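Long-range contacts in benzyl alcohol dehydrogenase (Acinetobacter calcoaceticus, PDB 1F8F), which probably oxidises benzyl alcohol to benzaldehyde as an NAD-dependent, zinc-containing alcohol dehydrogenase, built of a GroES-like catalytic domain and a Rossmann-type coenzyme domain: residues D6-V11 / Y346-I351; L35-A40 / S68-A73; T79-G84 / S151-T156; H86-Y91 / V157-D162. One frame throughout, in Å; residues are numbered along the deposited sequence.

Contact 1. Residues D6-V11 / Y346-I351; sequences DIIAAV and YAFDEI
Phe348 is the bump of this contact, and the shallow hollow it enters lies on strand 6-11 between Ile8 and Ala10, two residues whose CB atoms project to the same side of the strand. The ring enters with its tip leading. CZ comes down over the backbone between the two side chains, 4.0 Å from Ala10 N. The flanking ring atoms take up the walls: CE2 meets CG2 of Ile8 at 4.1 Å, and CE1 meets CB of Ala10 at the same distance. Phe348 reaches out because its CG stands anti to the backbone N (chi1 -157°). On Ile8 only the CG2 branch does the touching, while the CG1-CD1 arm leads away. A second, smaller bump lies beside the ring, where CD1 of Ile351 rests against CB of Ala10 at 4.2 Å. Ala9 turns its methyl to the other side of the strand. Leu21 and Ile368 also pack on Phe348, and Phe19 and Ile368 on Ile351, so strands 20-26 and 365-369 and a loop add to the packing. The turn carrying both bumps is braced within itself: Glu350, at the N-cap position of helix 351-360, accepts the amide of Ala347 on OE1 at 2.7 Å. The contact brings the start of the chain against its C-terminal part, which in this family returns to the catalytic domain after the coenzyme domain. No hydrogen bond spans the two segments; methyl groups, strand backbone and the ring's CE1, CE2 and CZ meet, so the union rests on shape and hydrophobic burial.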
loop_
_atom_site.group_PDB
_atom_site.type_symbol
_atom_site.label_atom_id
_atom_site.label_comp_id
_atom_site.label_asym_id
_atom_site.label_seq_id
_atom_site.Cartn_x
_atom_site.Cartn_y
_atom_site.Cartn_z
ATOM N N ASP A 6 43.388 15.449 21.739
ATOM C CA ASP A 6 44.043 14.139 21.664
ATOM C C ASP A 6 43.120 13.064 22.258
ATOM O O ASP A 6 42.380 13.305 23.217
ATOM C CB ASP A 6 45.379 13.977 22.371
ATOM C CG ASP A 6 46.541 14.865 22.009
ATOM O OD1 ASP A 6 46.630 15.973 22.586
ATOM O OD2 ASP A 6 47.400 14.450 21.198
ATOM N N ILE A 7 43.150 11.881 21.629
ATOM C CA ILE A 7 42.340 10.735 22.025
ATOM C C ILE A 7 43.002 9.357 21.841
ATOM O O ILE A 7 43.969 9.208 21.071
ATOM C CB ILE A 7 41.077 10.675 21.106
ATOM C CG1 ILE A 7 41.476 10.388 19.655
ATOM C CG2 ILE A 7 40.205 11.927 21.122
ATOM C CD1 ILE A 7 40.359 9.910 18.762
ATOM N N ILE A 8 42.350 8.286 22.354
ATOM C CA ILE A 8 42.771 6.903 22.164
ATOM C C ILE A 8 41.812 6.190 21.211
ATOM O O ILE A 8 40.603 6.274 21.443
ATOM C CB ILE A 8 42.757 6.101 23.506
ATOM C CG1 ILE A 8 43.624 6.706 24.618
ATOM C CG2 ILE A 8 43.095 4.625 23.271
ATOM C CD1 ILE A 8 45.067 7.036 24.275
ATOM N N ALA A 9 42.234 5.482 20.185
ATOM C CA ALA A 9 41.287 4.778 19.318
ATOM C C ALA A 9 41.874 3.450 18.897
ATOM O O ALA A 9 43.070 3.443 18.686
ATOM C CB ALA A 9 40.960 5.558 18.047
ATOM N N ALA A 10 41.090 2.439 18.657
ATOM C CA ALA A 10 41.561 1.157 18.192
ATOM C C ALA A 10 41.763 1.163 16.682
ATOM O O ALA A 10 40.781 1.274 15.929
ATOM C CB ALA A 10 40.536 0.080 18.573
ATOM N N VAL A 11 42.962 0.906 16.174
ATOM C CA VAL A 11 43.272 0.888 14.759
ATOM C C VAL A 11 43.390 -0.499 14.155
ATOM O O VAL A 11 43.955 -1.416 14.773
ATOM C CB VAL A 11 44.614 1.639 14.575
ATOM C CG1 VAL A 11 45.130 1.440 13.151
ATOM C CG2 VAL A 11 44.532 3.117 14.929
ATOM N N TYR A 346 32.479 -5.944 27.474
ATOM C CA TYR A 346 33.892 -6.225 27.554
ATOM C C TYR A 346 34.673 -4.941 27.831
ATOM O O TYR A 346 34.129 -3.928 27.375
ATOM C CB TYR A 346 34.325 -6.752 26.174
ATOM C CG TYR A 346 33.781 -8.107 25.776
ATOM C CD1 TYR A 346 32.478 -8.272 25.314
ATOM C CD2 TYR A 346 34.593 -9.223 25.880
ATOM C CE1 TYR A 346 31.996 -9.519 24.951
ATOM C CE2 TYR A 346 34.111 -10.478 25.535
ATOM C CZ TYR A 346 32.813 -10.626 25.067
ATOM O OH TYR A 346 32.350 -11.894 24.735
ATOM N N ALA A 347 35.875 -4.946 28.395
ATOM C CA ALA A 347 36.668 -3.722 28.505
ATOM C C ALA A 347 37.313 -3.328 27.177
ATOM O O ALA A 347 37.615 -4.216 26.333
ATOM C CB ALA A 347 37.791 -3.975 29.522
ATOM N N PHE A 348 37.676 -2.055 26.955
ATOM C CA PHE A 348 38.331 -1.611 25.735
ATOM C C PHE A 348 39.572 -2.417 25.372
ATOM O O PHE A 348 39.741 -2.848 24.238
ATOM C CB PHE A 348 38.704 -0.127 25.840
ATOM C CG PHE A 348 38.871 0.605 24.535
ATOM C CD1 PHE A 348 38.491 0.045 23.327
ATOM C CD2 PHE A 348 39.361 1.898 24.521
ATOM C CE1 PHE A 348 38.634 0.727 22.125
ATOM C CE2 PHE A 348 39.517 2.600 23.336
ATOM C CZ PHE A 348 39.160 2.014 22.135
ATOM N N ASP A 349 40.378 -2.789 26.386
ATOM C CA ASP A 349 41.556 -3.607 26.148
ATOM C C ASP A 349 41.175 -5.059 25.933
ATOM O O ASP A 349 42.097 -5.875 25.806
ATOM C CB ASP A 349 42.611 -3.415 27.244
ATOM C CG ASP A 349 42.197 -3.874 28.615
ATOM O OD1 ASP A 349 41.265 -4.687 28.815
ATOM O OD2 ASP A 349 42.807 -3.427 29.622
ATOM N N GLU A 350 39.903 -5.463 25.862
ATOM C CA GLU A 350 39.546 -6.837 25.544
ATOM C C GLU A 350 38.840 -6.925 24.184
ATOM O O GLU A 350 38.284 -7.951 23.781
ATOM C CB GLU A 350 38.673 -7.474 26.616
ATOM C CG GLU A 350 39.152 -7.338 28.055
ATOM C CD GLU A 350 38.111 -7.666 29.104
ATOM O OE1 GLU A 350 36.909 -7.338 28.978
ATOM O OE2 GLU A 350 38.505 -8.315 30.114
ATOM N N ILE A 351 38.932 -5.892 23.372
ATOM C CA ILE A 351 38.263 -5.787 22.079
ATOM C C ILE A 351 38.611 -6.932 21.151
ATOM O O ILE A 351 37.639 -7.481 20.595
ATOM C CB ILE A 351 38.447 -4.381 21.490
ATOM C CG1 ILE A 351 37.491 -4.194 20.293
ATOM C CG2 ILE A 351 39.906 -4.189 21.066
ATOM C CD1 ILE A 351 37.708 -2.919 19.502
#

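Contact 2. Residues L35-A40 / S68-A73; sequences LVKVVA and SGIIEA
Val38 and Gly69 face each other in an antiparallel strand pair of the GroES-like domain, a pairing interrupted at both ends by classic beta bulges. The tight part is here. Lacking a side chain, Gly69 lets its CA come within 3.0 Å of Lys37 O, and CG1 of Val36 lies against the same CA at 3.9 Å. Next to it, Lys37 N gives a nearly straight bond to Ile70 O at 2.6 Å, and Ile70 N returns one to Lys37 O. One bulge sets Val39 and Ala40 together opposite Ser68 O, the bond from Ala40 being weak. In the other, Glu72 and Ala73 both address Leu35 O, with the bond from Ala73 the weak one. Buried Leu35 is closely packed too, its CD2 3.6 Å from CG of Glu72, which runs alongside. Val36 and Ile71 point to the buried face, where Val87 of the next strand packs on both. The looser, partly solvent-exposed side is that of Lys37, Ile70 and Glu72. There Lys37 lies side by side with Ile70, CE to CD1 at 3.9 Å. The Glu72 carboxylate continues to a weak bond with Tyr148 and a long ion pair with Lys5, while Lys37 NZ and Glu72 OE1 remain 6.6 Å apart. At the far end Ser68 OG bonds to Ile165 O and lies 3.3 Å from Ala40 O.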
loop_
_atom_site.group_PDB
_atom_site.type_symbol
_atom_site.label_atom_id
_atom_site.label_comp_id
_atom_site.label_asym_id
_atom_site.label_seq_id
_atom_site.Cartn_x
_atom_site.Cartn_y
_atom_site.Cartn_z
ATOM N N LEU A 35 30.446 16.617 17.667
ATOM C CA LEU A 35 31.565 16.032 18.395
ATOM C C LEU A 35 31.023 15.216 19.570
ATOM O O LEU A 35 30.361 15.825 20.429
ATOM C CB LEU A 35 32.518 17.021 19.095
ATOM C CG LEU A 35 33.826 16.358 19.582
ATOM C CD1 LEU A 35 34.599 15.754 18.423
ATOM C CD2 LEU A 35 34.668 17.378 20.326
ATOM N N VAL A 36 31.260 13.900 19.540
ATOM C CA VAL A 36 30.595 13.082 20.575
ATOM C C VAL A 36 31.544 12.444 21.587
ATOM O O VAL A 36 32.516 11.822 21.142
ATOM C CB VAL A 36 29.850 11.900 19.877
ATOM C CG1 VAL A 36 29.132 11.007 20.870
ATOM C CG2 VAL A 36 28.791 12.428 18.910
ATOM N N LYS A 37 31.210 12.447 22.862
ATOM C CA LYS A 37 32.118 11.733 23.817
ATOM C C LYS A 37 31.559 10.293 23.906
ATOM O O LYS A 37 30.441 10.167 24.406
ATOM C CB LYS A 37 32.207 12.401 25.180
ATOM C CG LYS A 37 32.569 11.489 26.332
ATOM C CD LYS A 37 32.956 12.038 27.658
ATOM C CE LYS A 37 31.941 11.923 28.771
ATOM N NZ LYS A 37 32.623 11.557 30.082
ATOM N N VAL A 38 32.267 9.290 23.387
ATOM C CA VAL A 38 31.728 7.932 23.392
ATOM C C VAL A 38 31.709 7.191 24.741
ATOM O O VAL A 38 32.754 7.000 25.380
ATOM C CB VAL A 38 32.520 7.137 22.346
ATOM C CG1 VAL A 38 32.097 5.669 22.235
ATOM C CG2 VAL A 38 32.472 7.806 20.966
ATOM N N VAL A 39 30.560 6.665 25.162
ATOM C CA VAL A 39 30.439 5.863 26.379
ATOM C C VAL A 39 30.694 4.392 26.061
ATOM O O VAL A 39 31.542 3.739 26.697
ATOM C CB VAL A 39 29.094 6.084 27.075
ATOM C CG1 VAL A 39 28.836 5.178 28.276
ATOM C CG2 VAL A 39 28.956 7.539 27.570
ATOM N N ALA A 40 30.064 3.871 24.963
ATOM C CA ALA A 40 30.272 2.497 24.533
ATOM C C ALA A 40 29.807 2.248 23.091
ATOM O O ALA A 40 28.961 2.948 22.558
ATOM C CB ALA A 40 29.595 1.521 25.521
ATOM N N SER A 68 27.465 5.003 21.050
ATOM C CA SER A 68 26.557 5.787 21.857
ATOM C C SER A 68 27.474 6.663 22.744
ATOM O O SER A 68 28.626 6.241 23.021
ATOM C CB SER A 68 25.547 4.986 22.612
ATOM O OG SER A 68 26.047 4.068 23.551
ATOM N N GLY A 69 26.983 7.851 23.084
ATOM C CA GLY A 69 27.796 8.794 23.828
ATOM C C GLY A 69 27.003 10.047 24.225
ATOM O O GLY A 69 25.791 10.063 24.357
ATOM N N ILE A 70 27.732 11.116 24.497
ATOM C CA ILE A 70 27.243 12.407 24.982
ATOM C C ILE A 70 27.811 13.526 24.105
ATOM O O ILE A 70 28.996 13.570 23.749
ATOM C CB ILE A 70 27.748 12.698 26.420
ATOM C CG1 ILE A 70 27.421 11.544 27.381
ATOM C CG2 ILE A 70 27.170 13.967 27.033
ATOM C CD1 ILE A 70 28.063 11.653 28.741
ATOM N N ILE A 71 26.922 14.419 23.698
ATOM C CA ILE A 71 27.428 15.538 22.878
ATOM C C ILE A 71 28.259 16.506 23.722
ATOM O O ILE A 71 27.791 17.081 24.674
ATOM C CB ILE A 71 26.312 16.281 22.159
ATOM C CG1 ILE A 71 25.616 15.373 21.118
ATOM C CG2 ILE A 71 26.909 17.494 21.441
ATOM C CD1 ILE A 71 24.307 15.930 20.626
ATOM N N GLU A 72 29.427 16.804 23.248
ATOM C CA GLU A 72 30.532 17.592 23.677
ATOM C C GLU A 72 30.752 18.890 22.894
ATOM O O GLU A 72 31.520 19.766 23.314
ATOM C CB GLU A 72 31.786 16.722 23.396
ATOM C CG GLU A 72 33.133 17.318 23.612
ATOM C CD GLU A 72 33.721 17.364 25.006
ATOM O OE1 GLU A 72 33.316 16.681 25.975
ATOM O OE2 GLU A 72 34.688 18.146 25.126
ATOM N N ALA A 73 30.213 18.960 21.694
ATOM C CA ALA A 73 30.320 20.107 20.816
ATOM C C ALA A 73 29.514 19.907 19.513
ATOM O O ALA A 73 29.553 18.827 18.928
ATOM C CB ALA A 73 31.778 20.420 20.500
#

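Contact 3. Residues T79-G84 / S151-T156; sequences TELQVG and SRENNT. With SO4 (sulfate ion), chain D.
OE2 of Glu153 is gripped by two successive backbone amides of the 79-84 loop. Glu80 N reaches it nearly along its C-O axis at 2.6 Å, whereas Thr79 N arrives from above the carboxylate plane at 3.0 Å. Glu153 can span the gap because CG is anti to the backbone N (chi1 -175°) and the chain stays extended beyond it. Next to this clamp CD1 of Leu81 packs against CG of Glu153 at 4.0 Å and against Thr156, 3.7 Å from Thr156 O. The turn is tied up by Thr156 OG1, which donates to Arg152 O and accepts from Ser151 OG. The CB of Arg152 leaves on the far side, and its guanidinium meets a sulfate ion, probably from the crystallisation liquor, NH1 to O4 at 3.3 Å, besides its salt bridge to Asp32. Lys96 of the second subunit, from the segment bearing the four-cysteine zinc site, forms a salt bridge with Glu153 OE1 and a hydrogen bond with Thr79 OG1. Thr79 OG1 in turn donates to Glu80 OE2 at 2.6 Å. One buried carboxylate therefore serves both the fold and the subunit interface; amides and lysine probably stabilise its negative charge, against which nearby Glu80 would tend to work.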
loop_
_atom_site.group_PDB
_atom_site.type_symbol
_atom_site.label_atom_id
_atom_site.label_comp_id
_atom_site.label_asym_id
_atom_site.label_seq_id
_atom_site.Cartn_x
_atom_site.Cartn_y
_atom_site.Cartn_z
ATOM N N THR A 79 20.925 22.504 14.477
ATOM C CA THR A 79 19.795 23.146 15.121
ATOM C C THR A 79 19.006 22.190 15.972
ATOM O O THR A 79 18.199 22.695 16.770
ATOM C CB THR A 79 18.800 23.751 14.081
ATOM O OG1 THR A 79 18.294 22.728 13.190
ATOM C CG2 THR A 79 19.391 24.900 13.288
ATOM N N GLU A 80 19.109 20.874 15.774
ATOM C CA GLU A 80 18.225 19.967 16.498
ATOM C C GLU A 80 18.887 19.210 17.645
ATOM O O GLU A 80 18.252 18.362 18.285
ATOM C CB GLU A 80 17.571 19.001 15.537
ATOM C CG GLU A 80 16.722 19.403 14.368
ATOM C CD GLU A 80 15.771 20.552 14.555
ATOM O OE1 GLU A 80 14.771 20.487 15.278
ATOM O OE2 GLU A 80 16.042 21.632 13.959
ATOM N N LEU A 81 20.127 19.483 17.944
ATOM C CA LEU A 81 20.862 18.823 19.015
ATOM C C LEU A 81 21.676 19.806 19.864
ATOM O O LEU A 81 22.285 20.732 19.310
ATOM C CB LEU A 81 21.820 17.847 18.327
ATOM C CG LEU A 81 21.316 16.625 17.555
ATOM C CD1 LEU A 81 22.380 15.977 16.694
ATOM C CD2 LEU A 81 20.752 15.642 18.567
ATOM N N GLN A 82 21.806 19.611 21.183
ATOM C CA GLN A 82 22.635 20.488 22.037
ATOM C C GLN A 82 23.617 19.710 22.920
ATOM O O GLN A 82 23.449 18.520 23.194
ATOM C CB GLN A 82 21.836 21.438 22.920
ATOM C CG GLN A 82 20.721 20.775 23.705
ATOM C CD GLN A 82 19.460 21.602 23.872
ATOM O OE1 GLN A 82 18.523 21.242 24.608
ATOM N NE2 GLN A 82 19.452 22.738 23.157
ATOM N N VAL A 83 24.665 20.421 23.345
ATOM C CA VAL A 83 25.742 19.908 24.189
ATOM C C VAL A 83 25.178 19.168 25.380
ATOM O O VAL A 83 24.275 19.723 26.025
ATOM C CB VAL A 83 26.647 21.064 24.658
ATOM C CG1 VAL A 83 27.744 20.605 25.619
ATOM C CG2 VAL A 83 27.269 21.743 23.454
ATOM N N GLY A 84 25.595 17.923 25.623
ATOM C CA GLY A 84 24.970 17.189 26.737
ATOM C C GLY A 84 23.890 16.200 26.341
ATOM O O GLY A 84 23.545 15.325 27.167
ATOM N N SER A 151 30.377 12.939 14.086
ATOM C CA SER A 151 29.318 12.422 13.208
ATOM C C SER A 151 28.631 13.563 12.483
ATOM O O SER A 151 29.131 14.698 12.589
ATOM C CB SER A 151 28.370 11.600 14.100
ATOM O OG SER A 151 27.961 12.479 15.166
ATOM N N ARG A 152 27.524 13.333 11.791
ATOM C CA ARG A 152 26.742 14.405 11.160
ATOM C C ARG A 152 25.423 14.525 11.933
ATOM O O ARG A 152 24.983 13.532 12.532
ATOM C CB ARG A 152 26.429 14.167 9.679
ATOM C CG ARG A 152 27.586 14.158 8.701
ATOM C CD ARG A 152 28.500 15.377 8.836
ATOM N NE ARG A 152 27.859 16.565 8.210
ATOM C CZ ARG A 152 27.776 16.623 6.877
ATOM N NH1 ARG A 152 28.295 15.669 6.113
ATOM N NH2 ARG A 152 27.182 17.640 6.271
ATOM N N GLU A 153 24.730 15.642 11.866
ATOM C CA GLU A 153 23.462 15.855 12.562
ATOM C C GLU A 153 22.448 14.818 12.042
ATOM O O GLU A 153 21.689 14.346 12.903
ATOM C CB GLU A 153 22.794 17.242 12.378
ATOM C CG GLU A 153 21.528 17.561 13.164
ATOM C CD GLU A 153 21.011 18.975 12.972
ATOM O OE1 GLU A 153 21.204 19.538 11.859
ATOM O OE2 GLU A 153 20.381 19.681 13.787
ATOM N N ASN A 154 22.407 14.573 10.742
ATOM C CA ASN A 154 21.377 13.602 10.335
ATOM C C ASN A 154 21.685 12.164 10.775
ATOM O O ASN A 154 20.722 11.383 10.848
ATOM C CB ASN A 154 20.969 13.646 8.874
ATOM C CG ASN A 154 22.054 13.195 7.939
ATOM O OD1 ASN A 154 23.175 12.913 8.397
ATOM N ND2 ASN A 154 21.701 13.132 6.652
ATOM N N ASN A 155 22.914 11.772 11.090
ATOM C CA ASN A 155 23.126 10.422 11.629
ATOM C C ASN A 155 23.248 10.474 13.155
ATOM O O ASN A 155 23.599 9.415 13.688
ATOM C CB ASN A 155 24.226 9.611 11.000
ATOM C CG ASN A 155 25.673 10.062 11.045
ATOM O OD1 ASN A 155 26.018 11.203 10.701
ATOM N ND2 ASN A 155 26.493 9.107 11.430
ATOM N N THR A 156 22.928 11.545 13.848
ATOM C CA THR A 156 23.058 11.559 15.310
ATOM C C THR A 156 21.674 11.649 15.911
ATOM O O THR A 156 20.974 12.650 15.812
ATOM C CB THR A 156 24.010 12.680 15.731
ATOM O OG1 THR A 156 25.241 12.538 14.996
ATOM C CG2 THR A 156 24.436 12.670 17.196
HETATM S S SO4 D . 28.669 17.069 2.229
HETATM O O1 SO4 D . 29.704 18.149 2.381
HETATM O O2 SO4 D . 28.533 16.742 0.768
HETATM O O3 SO4 D . 27.371 17.489 2.829
HETATM O O4 SO4 D . 29.176 15.854 2.955
#

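Contact 4. Residues H86-Y91 / V157-D162; sequences HVVLSY and VKVTKD
An antiparallel pairing in the GroES-like domain's sheet joins His86-Val88 to Val157-Val159. Val88 and Val157 form a hydrogen-bonded pair, with Val88 N to Val157 O at 3.0 Å and Val157 N to Val88 O at 3.1 Å. One step on, Val159 N gives a straight bond to His86 O. CG2 of Val88 touches CG1 of Val159 at 4.1 Å, and Leu168 packs on both; Pro326 of helix 321-333 lies on Val157. Beyond the pairing the strands part, and side chains and water fill in. Lys161 is laid across the His86 ring at about a right angle, its CG over the centre of one face at 3.6 Å from the centroid, a CH-pi contact. The chain then bends at its end (chi4 -65°), though the position of NZ is doubtful. At the ring edge, a water in the ring plane links ND1, at 2.6 Å, to Thr160 O. A second water accepts from His86 N and donates to Val159 O, bridging the place where the direct bonds run out. The imidazole is thus held in two ways: the aliphatic part of Lys161 covers one face, while the water at ND1 ties its edge to the Thr160 carbonyl.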
loop_
_atom_site.group_PDB
_atom_site.type_symbol
_atom_site.label_atom_id
_atom_site.label_comp_id
_atom_site.label_asym_id
_atom_site.label_seq_id
_atom_site.Cartn_x
_atom_site.Cartn_y
_atom_site.Cartn_z
ATOM N N HIS A 86 22.363 12.843 24.988
ATOM C CA HIS A 86 22.704 11.439 24.903
ATOM C C HIS A 86 22.314 10.963 23.494
ATOM O O HIS A 86 21.137 11.207 23.140
ATOM C CB HIS A 86 21.853 10.617 25.880
ATOM C CG HIS A 86 22.295 10.751 27.313
ATOM N ND1 HIS A 86 22.053 9.770 28.258
ATOM C CD2 HIS A 86 23.003 11.729 27.953
ATOM C CE1 HIS A 86 22.570 10.162 29.416
ATOM N NE2 HIS A 86 23.162 11.340 29.258
ATOM N N VAL A 87 23.159 10.339 22.708
ATOM C CA VAL A 87 22.877 9.952 21.347
ATOM C C VAL A 87 23.345 8.548 20.933
ATOM O O VAL A 87 24.217 7.857 21.489
ATOM C CB VAL A 87 23.531 10.949 20.341
ATOM C CG1 VAL A 87 22.914 12.366 20.338
ATOM C CG2 VAL A 87 25.019 11.108 20.674
ATOM N N VAL A 88 22.646 8.118 19.856
ATOM C CA VAL A 88 22.973 6.841 19.178
ATOM C C VAL A 88 23.469 7.168 17.772
ATOM O O VAL A 88 22.892 8.068 17.137
ATOM C CB VAL A 88 21.746 5.916 19.230
ATOM C CG1 VAL A 88 22.031 4.728 18.287
ATOM C CG2 VAL A 88 21.483 5.369 20.637
ATOM N N LEU A 89 24.566 6.761 17.241
ATOM C CA LEU A 89 25.134 7.123 15.964
ATOM C C LEU A 89 24.851 5.956 15.002
ATOM O O LEU A 89 25.295 4.833 15.180
ATOM C CB LEU A 89 26.666 7.130 16.056
ATOM C CG LEU A 89 27.254 7.910 17.225
ATOM C CD1 LEU A 89 28.754 8.172 16.982
ATOM C CD2 LEU A 89 26.567 9.279 17.387
ATOM N N SER A 90 24.042 6.244 14.017
ATOM C CA SER A 90 23.515 5.351 13.028
ATOM C C SER A 90 24.351 5.443 11.756
ATOM O O SER A 90 25.376 6.134 11.772
ATOM C CB SER A 90 22.041 5.709 12.732
ATOM O OG SER A 90 21.325 4.760 11.982
ATOM N N TYR A 91 23.984 4.764 10.676
ATOM C CA TYR A 91 24.736 4.822 9.445
ATOM C C TYR A 91 24.690 6.230 8.817
ATOM O O TYR A 91 24.079 7.175 9.254
ATOM C CB TYR A 91 24.269 3.797 8.437
ATOM C CG TYR A 91 22.783 3.912 8.077
ATOM C CD1 TYR A 91 22.363 4.646 6.966
ATOM C CD2 TYR A 91 21.827 3.225 8.808
ATOM C CE1 TYR A 91 21.012 4.766 6.646
ATOM C CE2 TYR A 91 20.483 3.311 8.516
ATOM C CZ TYR A 91 20.096 4.049 7.406
ATOM O OH TYR A 91 18.755 4.144 7.124
ATOM N N VAL A 157 21.188 10.619 16.573
ATOM C CA VAL A 157 19.901 10.405 17.131
ATOM C C VAL A 157 19.812 10.567 18.647
ATOM O O VAL A 157 20.198 9.784 19.498
ATOM C CB VAL A 157 19.264 9.049 16.793
ATOM C CG1 VAL A 157 17.787 8.966 17.034
ATOM C CG2 VAL A 157 19.535 8.617 15.348
ATOM N N LYS A 158 19.108 11.650 19.025
ATOM C CA LYS A 158 18.864 11.990 20.424
ATOM C C LYS A 158 17.987 10.936 21.095
ATOM O O LYS A 158 16.926 10.599 20.564
ATOM C CB LYS A 158 18.265 13.382 20.602
ATOM C CG LYS A 158 17.769 13.710 22.005
ATOM C CD LYS A 158 17.815 15.222 22.245
ATOM C CE LYS A 158 16.658 15.691 23.113
ATOM N NZ LYS A 158 16.702 17.190 23.290
ATOM N N VAL A 159 18.422 10.416 22.243
ATOM C CA VAL A 159 17.572 9.499 22.998
ATOM C C VAL A 159 17.504 9.967 24.457
ATOM O O VAL A 159 18.247 10.823 24.942
ATOM C CB VAL A 159 17.973 8.017 22.948
ATOM C CG1 VAL A 159 18.041 7.407 21.570
ATOM C CG2 VAL A 159 19.319 7.825 23.653
ATOM N N THR A 160 16.578 9.337 25.166
ATOM C CA THR A 160 16.272 9.680 26.545
ATOM C C THR A 160 17.406 9.473 27.521
ATOM O O THR A 160 18.124 8.481 27.403
ATOM C CB THR A 160 15.054 8.866 27.029
ATOM O OG1 THR A 160 14.655 9.360 28.294
ATOM C CG2 THR A 160 15.280 7.379 27.168
ATOM N N LYS A 161 17.529 10.302 28.551
ATOM C CA LYS A 161 18.550 10.117 29.575
ATOM C C LYS A 161 18.107 9.122 30.641
ATOM O O LYS A 161 18.868 8.770 31.548
ATOM C CB LYS A 161 18.881 11.440 30.274
ATOM C CG LYS A 161 19.597 12.456 29.401
ATOM C CD LYS A 161 19.988 13.700 30.176
ATOM C CE LYS A 161 20.403 14.887 29.325
ATOM N NZ LYS A 161 21.651 14.649 28.534
ATOM N N ASP A 162 16.916 8.561 30.518
ATOM C CA ASP A 162 16.348 7.642 31.470
ATOM C C ASP A 162 16.776 6.190 31.293
ATOM O O ASP A 162 16.240 5.311 31.988
ATOM C CB ASP A 162 14.813 7.687 31.401
ATOM C CG ASP A 162 14.111 8.903 31.939
ATOM O OD1 ASP A 162 14.698 9.963 32.249
ATOM O OD2 ASP A 162 12.865 8.831 32.069
HETATM O O HOH W 1 20.649 7.700 27.619
HETATM O O HOH W 2 19.615 13.293 25.665
#

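Overall arrangement
Contacts 2, 3 and 4 form a compact cluster in the GroES-like domain, their centres 9 to 10 Å apart, whereas the centre of contact 1 lies 15 Å from that of contact 2 and 21 to 24 Å from the other two. Strand 66-74 is shared ground: it pairs with 33-42 in contact 2 and with 86-89, which contact 4 joins to 156-159. Gly69 O and Val87 N link the two pairings. Along the chain contact 2 closes before contacts 3 and 4 open; these two interleave, and contact 1 encloses all three. Near and distant pairings thus build the sheet, contact 3 ties a loop to it, and contact 1 brings the C-terminal part against N-terminal strand 5-11.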